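Endo-b-1,4-glucanase (Nasutitermes takasagoensis, PDB 1KS8) probably cuts internal beta-1,4-glucosidic bonds in cellulose, lichenin and cereal beta-glucans, as a family 9 glycoside hydrolase built on an (alpha/alpha)6 barrel. Local coordinates at residues F61-A66 / G193-S198; A81-A86 / G420-L425; I335-G340 / Q397-V402. One frame throughout, in Å; residues are numbered along the deposited sequence.

Contact 1: F61-A66 / G193-S198; sequences FGFPMA and GKYSDS
F63 and Y195 bring the two backbones closest, yet their CA atoms still stand 8.7 Å apart, leaving two aromatic side chains to fill the interval. F63 sits in the first turn of helix 62-78, for which F61 holds the N-cap position; Y195 lies in a short, weakly bonded helical turn at about 195-198. F63 sets its ring against that of Y195 by holding CG anti to the backbone N (chi1 -164°). The two rings meet at a slant, planes 57° apart and centroids 5.2 Å from each other, with F63 CD2 and Y195 CE1 the closest atoms at 3.6 Å. In the (alpha/alpha)6 barrel of family 9 this pair ties the start of one long helix to the segment that follows helix 171-190, close to E214 and D254, which bind calcium in another model of this protein. Y195 OH also lies 3.6 Å from F63 CB and bonds to the carbonyl O of Y206. A water joins the two sides again: it accepts from F63 N at 3.0 Å and donates to Y195 OH at 2.8 Å. D150 of helix 149-165 takes the Y195 backbone N-H through its OD1.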
loop_
_atom_site.group_PDB
_atom_site.type_symbol
_atom_site.label_atom_id
_atom_site.label_comp_id
_atom_site.label_asym_id
_atom_site.label_seq_id
_atom_site.Cartn_x
_atom_site.Cartn_y
_atom_site.Cartn_z
ATOM N N PHE A 61 9.098 6.552 -1.859
ATOM C CA PHE A 61 8.089 7.582 -1.588
ATOM C C PHE A 61 7.387 7.205 -0.287
ATOM O O PHE A 61 6.587 6.266 -0.246
ATOM C CB PHE A 61 7.076 7.651 -2.741
ATOM C CG PHE A 61 7.572 8.401 -3.957
ATOM C CD1 PHE A 61 7.822 9.771 -3.889
ATOM C CD2 PHE A 61 7.749 7.749 -5.181
ATOM C CE1 PHE A 61 8.236 10.482 -5.015
ATOM C CE2 PHE A 61 8.165 8.459 -6.319
ATOM C CZ PHE A 61 8.407 9.828 -6.229
ATOM N N GLY A 62 7.677 7.959 0.766
ATOM C CA GLY A 62 7.125 7.665 2.077
ATOM C C GLY A 62 5.625 7.638 2.296
ATOM O O GLY A 62 5.140 6.863 3.117
ATOM N N PHE A 63 4.881 8.471 1.581
ATOM C CA PHE A 63 3.441 8.515 1.776
ATOM C C PHE A 63 2.799 7.202 1.312
ATOM O O PHE A 63 2.157 6.510 2.102
ATOM C CB PHE A 63 2.863 9.738 1.048
ATOM C CG PHE A 63 1.462 10.105 1.467
ATOM C CD1 PHE A 63 0.986 9.796 2.739
ATOM C CD2 PHE A 63 0.631 10.799 0.594
ATOM C CE1 PHE A 63 -0.301 10.173 3.133
ATOM C CE2 PHE A 63 -0.654 11.181 0.979
ATOM C CZ PHE A 63 -1.118 10.868 2.251
ATOM N N PRO A 64 2.967 6.832 0.030
ATOM C CA PRO A 64 2.345 5.566 -0.361
ATOM C C PRO A 64 2.972 4.360 0.343
ATOM O O PRO A 64 2.315 3.340 0.509
ATOM C CB PRO A 64 2.534 5.534 -1.881
ATOM C CG PRO A 64 3.757 6.374 -2.101
ATOM C CD PRO A 64 3.534 7.521 -1.143
ATOM N N MET A 65 4.231 4.468 0.766
ATOM C CA MET A 65 4.859 3.335 1.448
ATOM C C MET A 65 4.202 3.119 2.808
ATOM O O MET A 65 3.967 1.984 3.214
ATOM C CB MET A 65 6.361 3.553 1.648
ATOM C CG MET A 65 7.113 2.234 1.839
ATOM S SD MET A 65 8.772 2.379 2.530
ATOM C CE MET A 65 9.536 3.525 1.366
ATOM N N ALA A 66 3.912 4.210 3.510
ATOM C CA ALA A 66 3.274 4.120 4.818
ATOM C C ALA A 66 1.856 3.578 4.662
ATOM O O ALA A 66 1.425 2.715 5.428
ATOM C CB ALA A 66 3.251 5.493 5.487
ATOM N N GLY A 193 0.269 20.736 8.187
ATOM C CA GLY A 193 0.710 21.084 6.848
ATOM C C GLY A 193 0.725 19.900 5.897
ATOM O O GLY A 193 0.731 18.749 6.331
ATOM N N LYS A 194 0.714 20.185 4.598
ATOM C CA LYS A 194 0.754 19.143 3.572
ATOM C C LYS A 194 2.220 18.774 3.362
ATOM O O LYS A 194 3.045 19.653 3.117
ATOM C CB LYS A 194 0.188 19.666 2.251
ATOM C CG LYS A 194 -1.249 20.150 2.308
ATOM C CD LYS A 194 -1.650 20.769 0.973
ATOM C CE LYS A 194 -3.066 21.315 1.008
ATOM N NZ LYS A 194 -3.433 21.970 -0.279
ATOM N N TYR A 195 2.550 17.488 3.426
ATOM C CA TYR A 195 3.943 17.094 3.256
ATOM C C TYR A 195 4.531 17.448 1.892
ATOM O O TYR A 195 5.726 17.714 1.795
ATOM C CB TYR A 195 4.129 15.591 3.521
ATOM C CG TYR A 195 4.082 14.717 2.283
ATOM C CD1 TYR A 195 2.873 14.410 1.665
ATOM C CD2 TYR A 195 5.257 14.215 1.720
ATOM C CE1 TYR A 195 2.831 13.626 0.514
ATOM C CE2 TYR A 195 5.227 13.429 0.571
ATOM C CZ TYR A 195 4.013 13.139 -0.027
ATOM O OH TYR A 195 3.983 12.365 -1.163
ATOM N N SER A 196 3.712 17.457 0.842
ATOM C CA SER A 196 4.237 17.776 -0.482
ATOM C C SER A 196 4.518 19.264 -0.684
ATOM O O SER A 196 5.026 19.664 -1.733
ATOM C CB SER A 196 3.321 17.234 -1.590
ATOM O OG SER A 196 2.000 17.725 -1.494
ATOM N N ASP A 197 4.183 20.078 0.314
ATOM C CA ASP A 197 4.481 21.506 0.254
ATOM C C ASP A 197 5.871 21.662 0.878
ATOM O O ASP A 197 6.536 22.683 0.704
ATOM C CB ASP A 197 3.465 22.333 1.053
ATOM C CG ASP A 197 2.169 22.568 0.296
ATOM O OD1 ASP A 197 2.148 22.389 -0.938
ATOM O OD2 ASP A 197 1.169 22.949 0.942
ATOM N N SER A 198 6.293 20.637 1.615
ATOM C CA SER A 198 7.602 20.621 2.264
ATOM C C SER A 198 8.577 19.833 1.388
ATOM O O SER A 198 9.631 20.340 1.005
ATOM C CB SER A 198 7.492 19.988 3.652
ATOM O OG SER A 198 6.656 20.772 4.489
HETATM O O HOH W 1 5.635 10.160 -0.722
#

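Contact 2: A81-A86 / G420-L425; sequences AGYSSA and GFQSAL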
loop_
_atom_site.group_PDB
_atom_site.type_symbol
_atom_site.label_atom_id
_atom_site.label_comp_id
_atom_site.label_asym_id
_atom_site.label_seq_id
_atom_site.Cartn_x
_atom_site.Cartn_y
_atom_site.Cartn_z
ATOM N N ALA A 81 -6.151 -15.292 10.179
ATOM C CA ALA A 81 -6.450 -16.683 9.858
ATOM C C ALA A 81 -6.203 -16.974 8.382
ATOM O O ALA A 81 -5.840 -18.090 8.016
ATOM C CB ALA A 81 -7.894 -17.006 10.221
ATOM N N GLY A 82 -6.409 -15.968 7.537
ATOM C CA GLY A 82 -6.194 -16.143 6.112
ATOM C C GLY A 82 -4.728 -16.392 5.829
ATOM O O GLY A 82 -4.376 -17.265 5.038
ATOM N N TYR A 83 -3.870 -15.611 6.476
ATOM C CA TYR A 83 -2.432 -15.765 6.313
ATOM C C TYR A 83 -1.997 -17.121 6.858
ATOM O O TYR A 83 -1.212 -17.827 6.229
ATOM C CB TYR A 83 -1.694 -14.646 7.054
ATOM C CG TYR A 83 -1.592 -13.351 6.277
ATOM C CD1 TYR A 83 -0.523 -13.120 5.414
ATOM C CD2 TYR A 83 -2.560 -12.357 6.409
ATOM C CE1 TYR A 83 -0.416 -11.927 4.706
ATOM C CE2 TYR A 83 -2.463 -11.160 5.701
ATOM C CZ TYR A 83 -1.387 -10.952 4.856
ATOM O OH TYR A 83 -1.267 -9.763 4.168
ATOM N N SER A 84 -2.509 -17.488 8.029
ATOM C CA SER A 84 -2.148 -18.766 8.633
ATOM C C SER A 84 -2.573 -19.950 7.773
ATOM O O SER A 84 -1.813 -20.902 7.603
ATOM C CB SER A 84 -2.766 -18.889 10.027
ATOM O OG SER A 84 -2.109 -18.028 10.939
ATOM N N SER A 85 -3.785 -19.890 7.229
ATOM C CA SER A 85 -4.282 -20.971 6.385
ATOM C C SER A 85 -3.435 -21.127 5.130
ATOM O O SER A 85 -3.329 -22.221 4.571
ATOM C CB SER A 85 -5.739 -20.713 5.992
ATOM O OG SER A 85 -6.595 -20.832 7.114
ATOM N N ALA A 86 -2.831 -20.029 4.686
ATOM C CA ALA A 86 -1.995 -20.051 3.494
ATOM C C ALA A 86 -0.540 -20.337 3.850
ATOM O O ALA A 86 0.324 -20.362 2.971
ATOM C CB ALA A 86 -2.099 -18.716 2.762
ATOM N N GLY A 420 -4.471 -3.202 -0.759
ATOM C CA GLY A 420 -5.861 -3.576 -0.547
ATOM C C GLY A 420 -6.120 -4.962 -1.105
ATOM O O GLY A 420 -6.808 -5.779 -0.495
ATOM N N PHE A 421 -5.551 -5.212 -2.281
ATOM C CA PHE A 421 -5.653 -6.486 -2.985
ATOM C C PHE A 421 -5.190 -7.641 -2.094
ATOM O O PHE A 421 -5.913 -8.622 -1.906
ATOM C CB PHE A 421 -4.790 -6.403 -4.251
ATOM C CG PHE A 421 -4.689 -7.685 -5.030
ATOM C CD1 PHE A 421 -5.803 -8.232 -5.657
ATOM C CD2 PHE A 421 -3.456 -8.310 -5.188
ATOM C CE1 PHE A 421 -5.686 -9.386 -6.437
ATOM C CE2 PHE A 421 -3.328 -9.459 -5.963
ATOM C CZ PHE A 421 -4.445 -9.997 -6.589
ATOM N N GLN A 422 -3.991 -7.519 -1.532
ATOM C CA GLN A 422 -3.463 -8.576 -0.679
ATOM C C GLN A 422 -4.306 -8.790 0.572
ATOM O O GLN A 422 -4.564 -9.930 0.968
ATOM C CB GLN A 422 -2.014 -8.281 -0.284
ATOM C CG GLN A 422 -1.360 -9.451 0.444
ATOM C CD GLN A 422 0.126 -9.265 0.645
ATOM O OE1 GLN A 422 0.878 -9.077 -0.313
ATOM N NE2 GLN A 422 0.563 -9.321 1.897
ATOM N N SER A 423 -4.745 -7.702 1.196
ATOM C CA SER A 423 -5.562 -7.829 2.391
ATOM C C SER A 423 -6.909 -8.469 2.065
ATOM O O SER A 423 -7.453 -9.221 2.875
ATOM C CB SER A 423 -5.743 -6.461 3.050
ATOM O OG SER A 423 -4.494 -6.017 3.565
ATOM N N ALA A 424 -7.440 -8.184 0.878
ATOM C CA ALA A 424 -8.710 -8.765 0.452
ATOM C C ALA A 424 -8.533 -10.266 0.239
ATOM O O ALA A 424 -9.424 -11.058 0.551
ATOM C CB ALA A 424 -9.194 -8.101 -0.839
ATOM N N LEU A 425 -7.377 -10.660 -0.289
ATOM C CA LEU A 425 -7.101 -12.073 -0.513
ATOM C C LEU A 425 -7.062 -12.800 0.825
ATOM O O LEU A 425 -7.598 -13.899 0.958
ATOM C CB LEU A 425 -5.768 -12.247 -1.246
ATOM C CG LEU A 425 -5.776 -11.855 -2.725
ATOM C CD1 LEU A 425 -4.349 -11.738 -3.237
ATOM C CD2 LEU A 425 -6.559 -12.894 -3.518
HETATM O O HOH W 2 -2.866 -7.883 4.835
#
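Y83 OH is gripped from two directions. Q422 NE2 donates to it over 2.9 Å, and water 2 lies 2.6 Å from the same Y83 OH; both partners sit at the edge of the ring, in its plane. The N-H...O hydrogen bond is almost straight, 177° at the hydrogen, and the phenol oxygen lies in the plane of the Q422 amide, although ring and amide planes are turned 67° apart. The glutamine gets there fully extended, CG anti to the backbone N (chi1 -172°), and meets the tyrosine at about a right angle. Its CG also comes within 3.7 Å of Y83 OH. The other end of the amide is held too: Q422 OE1 bonds to S12 OG, so partners on both sides fix which way the group is turned. Water 2 donates to S423 OG at 2.8 Å and thereby links the phenol to the next residue of the same helix; that hydroxyl also bonds to the carbonyl O of V71. A phenylalanine in place of Y83 would probably leave both the Q422 N-H and water 2 without their shared oxygen in a buried setting. L9, L13 and Y16 of helix 5-18 pack on Q422, and helix 80-85 meets helix 415-430 beside helix 62-78, whose L76 touches Y83 and L72 touches Q422: helix-to-helix packing within the (alpha/alpha)6 fold, away from the catalytic and calcium sites.

Contact 3: I335-G340 / Q397-V402; sequences IDYALG and QNDNYV
The ring of Y337 and the carboxylate of D399 meet at the ring's edge, with D399 OD1 near the ring plane and the two planes 33° apart. The phenol donates to that oxygen in a short bond, Y337 OH to D399 OD1 2.6 Å. D399 OD1 is approached on its anti side, 21° out of the carboxylate plane, and it lies 3.4 Å from Y337 CE2 as well. L304 of helix 303-319 and the loop residue P395 also touch the tyrosine side chain. With CG of Y337 anti to the backbone N (chi1 -180°), the two side chains together bridge the 10.3 Å between Y337 CA and D399 CA. The carboxylate has further partners on both oxygens: T291 OG1 bonds to OD1, and the backbone N of K293 to OD2. Three bonds thus hold it in place, and together they would probably favour its ionised form. Water 3 donates to Y337 OH at 3.0 Å and, in a weak bond of 3.4 Å, to D399 O, adding a second, looser path between helix and loop. D399 itself has a positive phi in a turn where D396 OD1 receives the backbone N-H groups of N398 and N400. Here one aspartate draws together two loops, 397-402 and the one holding T291 and K293, against a helix of the (alpha/alpha)6 barrel, in a structural contact away from the predicted catalytic residues.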
loop_
_atom_site.group_PDB
_atom_site.type_symbol
_atom_site.label_atom_id
_atom_site.label_comp_id
_atom_site.label_asym_id
_atom_site.label_seq_id
_atom_site.Cartn_x
_atom_site.Cartn_y
_atom_site.Cartn_z
ATOM N N ILE A 335 -12.167 -9.145 -7.035
ATOM C CA ILE A 335 -10.893 -9.837 -6.953
ATOM C C ILE A 335 -10.839 -10.870 -8.082
ATOM O O ILE A 335 -9.823 -11.006 -8.762
ATOM C CB ILE A 335 -10.726 -10.541 -5.587
ATOM C CG1 ILE A 335 -10.731 -9.498 -4.462
ATOM C CG2 ILE A 335 -9.440 -11.356 -5.565
ATOM C CD1 ILE A 335 -9.667 -8.416 -4.598
ATOM N N ASP A 336 -11.943 -11.581 -8.295
ATOM C CA ASP A 336 -11.989 -12.586 -9.351
ATOM C C ASP A 336 -11.803 -11.986 -10.742
ATOM O O ASP A 336 -11.286 -12.652 -11.641
ATOM C CB ASP A 336 -13.297 -13.378 -9.283
ATOM C CG ASP A 336 -13.317 -14.361 -8.128
ATOM O OD1 ASP A 336 -12.274 -14.510 -7.457
ATOM O OD2 ASP A 336 -14.372 -14.989 -7.891
ATOM N N TYR A 337 -12.229 -10.742 -10.935
ATOM C CA TYR A 337 -12.030 -10.116 -12.231
ATOM C C TYR A 337 -10.523 -9.957 -12.425
ATOM O O TYR A 337 -9.988 -10.278 -13.485
ATOM C CB TYR A 337 -12.719 -8.748 -12.309
ATOM C CG TYR A 337 -12.540 -8.072 -13.651
ATOM C CD1 TYR A 337 -11.314 -7.508 -14.011
ATOM C CD2 TYR A 337 -13.582 -8.029 -14.580
ATOM C CE1 TYR A 337 -11.130 -6.921 -15.259
ATOM C CE2 TYR A 337 -13.407 -7.445 -15.833
ATOM C CZ TYR A 337 -12.178 -6.894 -16.166
ATOM O OH TYR A 337 -11.988 -6.323 -17.403
ATOM N N ALA A 338 -9.837 -9.475 -11.391
ATOM C CA ALA A 338 -8.394 -9.289 -11.473
ATOM C C ALA A 338 -7.674 -10.606 -11.734
ATOM O O ALA A 338 -6.642 -10.636 -12.406
ATOM C CB ALA A 338 -7.871 -8.664 -10.182
ATOM N N LEU A 339 -8.220 -11.698 -11.205
ATOM C CA LEU A 339 -7.603 -13.008 -11.375
ATOM C C LEU A 339 -7.898 -13.677 -12.711
ATOM O O LEU A 339 -7.243 -14.656 -13.063
ATOM C CB LEU A 339 -8.013 -13.939 -10.229
ATOM C CG LEU A 339 -7.692 -13.436 -8.816
ATOM C CD1 LEU A 339 -8.061 -14.507 -7.798
ATOM C CD2 LEU A 339 -6.215 -13.087 -8.709
ATOM N N GLY A 340 -8.883 -13.172 -13.452
ATOM C CA GLY A 340 -9.170 -13.764 -14.747
ATOM C C GLY A 340 -10.604 -13.886 -15.232
ATOM O O GLY A 340 -10.816 -14.264 -16.380
ATOM N N GLN A 397 -12.214 1.289 -19.532
ATOM C CA GLN A 397 -13.624 1.231 -19.163
ATOM C C GLN A 397 -14.468 0.236 -19.959
ATOM O O GLN A 397 -15.616 -0.030 -19.602
ATOM C CB GLN A 397 -14.240 2.628 -19.258
ATOM C CG GLN A 397 -14.305 3.190 -20.666
ATOM C CD GLN A 397 -14.846 4.606 -20.695
ATOM O OE1 GLN A 397 -15.874 4.900 -20.084
ATOM N NE2 GLN A 397 -14.159 5.490 -21.410
ATOM N N ASN A 398 -13.904 -0.313 -21.030
ATOM C CA ASN A 398 -14.625 -1.283 -21.849
ATOM C C ASN A 398 -13.945 -2.647 -21.857
ATOM O O ASN A 398 -14.131 -3.438 -22.784
ATOM C CB ASN A 398 -14.778 -0.764 -23.281
ATOM C CG ASN A 398 -15.725 0.416 -23.373
ATOM O OD1 ASN A 398 -16.876 0.331 -22.944
ATOM N ND2 ASN A 398 -15.249 1.521 -23.936
ATOM N N ASP A 399 -13.155 -2.911 -20.818
ATOM C CA ASP A 399 -12.444 -4.183 -20.663
ATOM C C ASP A 399 -11.383 -4.451 -21.729
ATOM O O ASP A 399 -10.992 -5.599 -21.942
ATOM C CB ASP A 399 -13.443 -5.347 -20.647
ATOM C CG ASP A 399 -14.484 -5.212 -19.552
ATOM O OD1 ASP A 399 -14.111 -5.219 -18.360
ATOM O OD2 ASP A 399 -15.683 -5.101 -19.885
ATOM N N ASN A 400 -10.916 -3.400 -22.394
ATOM C CA ASN A 400 -9.897 -3.541 -23.434
ATOM C C ASN A 400 -8.516 -3.399 -22.811
ATOM O O ASN A 400 -8.315 -2.585 -21.912
ATOM C CB ASN A 400 -10.105 -2.481 -24.514
ATOM C CG ASN A 400 -11.386 -2.698 -25.298
ATOM O OD1 ASN A 400 -11.950 -1.759 -25.859
ATOM N ND2 ASN A 400 -11.846 -3.943 -25.350
ATOM N N TYR A 401 -7.562 -4.185 -23.301
ATOM C CA TYR A 401 -6.215 -4.162 -22.752
ATOM C C TYR A 401 -5.170 -4.767 -23.685
ATOM O O TYR A 401 -5.423 -5.770 -24.353
ATOM C CB TYR A 401 -6.204 -4.933 -21.427
ATOM C CG TYR A 401 -4.833 -5.190 -20.851
ATOM C CD1 TYR A 401 -4.198 -4.244 -20.046
ATOM C CD2 TYR A 401 -4.159 -6.381 -21.122
ATOM C CE1 TYR A 401 -2.927 -4.480 -19.524
ATOM C CE2 TYR A 401 -2.890 -6.626 -20.612
ATOM C CZ TYR A 401 -2.278 -5.673 -19.814
ATOM O OH TYR A 401 -1.013 -5.922 -19.319
ATOM N N VAL A 402 -3.995 -4.145 -23.707
ATOM C CA VAL A 402 -2.864 -4.610 -24.500
ATOM C C VAL A 402 -1.645 -4.545 -23.582
ATOM O O VAL A 402 -1.372 -3.516 -22.969
ATOM C CB VAL A 402 -2.619 -3.720 -25.740
ATOM C CG1 VAL A 402 -1.359 -4.177 -26.466
ATOM C CG2 VAL A 402 -3.815 -3.795 -26.675
HETATM O O HOH W 3 -10.804 -7.980 -19.557
#

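In the fold
Contacts 2 and 3 are direct neighbours, their centres 21 Å apart: I335 packs against F421, A424 and L425, with A424 CB 3.8 Å from I335 CD1, so helix 324-341 passes from the core beside helix 415-430 out to the loop at 397-402. Contact 1 lies across the chain's centre from both, 27 Å from contact 2 and 31 Å from contact 3 between centres. It is joined to contact 2 through the chain, because helix 80-85 follows helix 62-78. Of the three, contact 1 alone lies beside the calcium site. The predicted catalytic residues D403 and E412 come later: D403 directly follows segment 397-402, and E412 precedes helix 415-430.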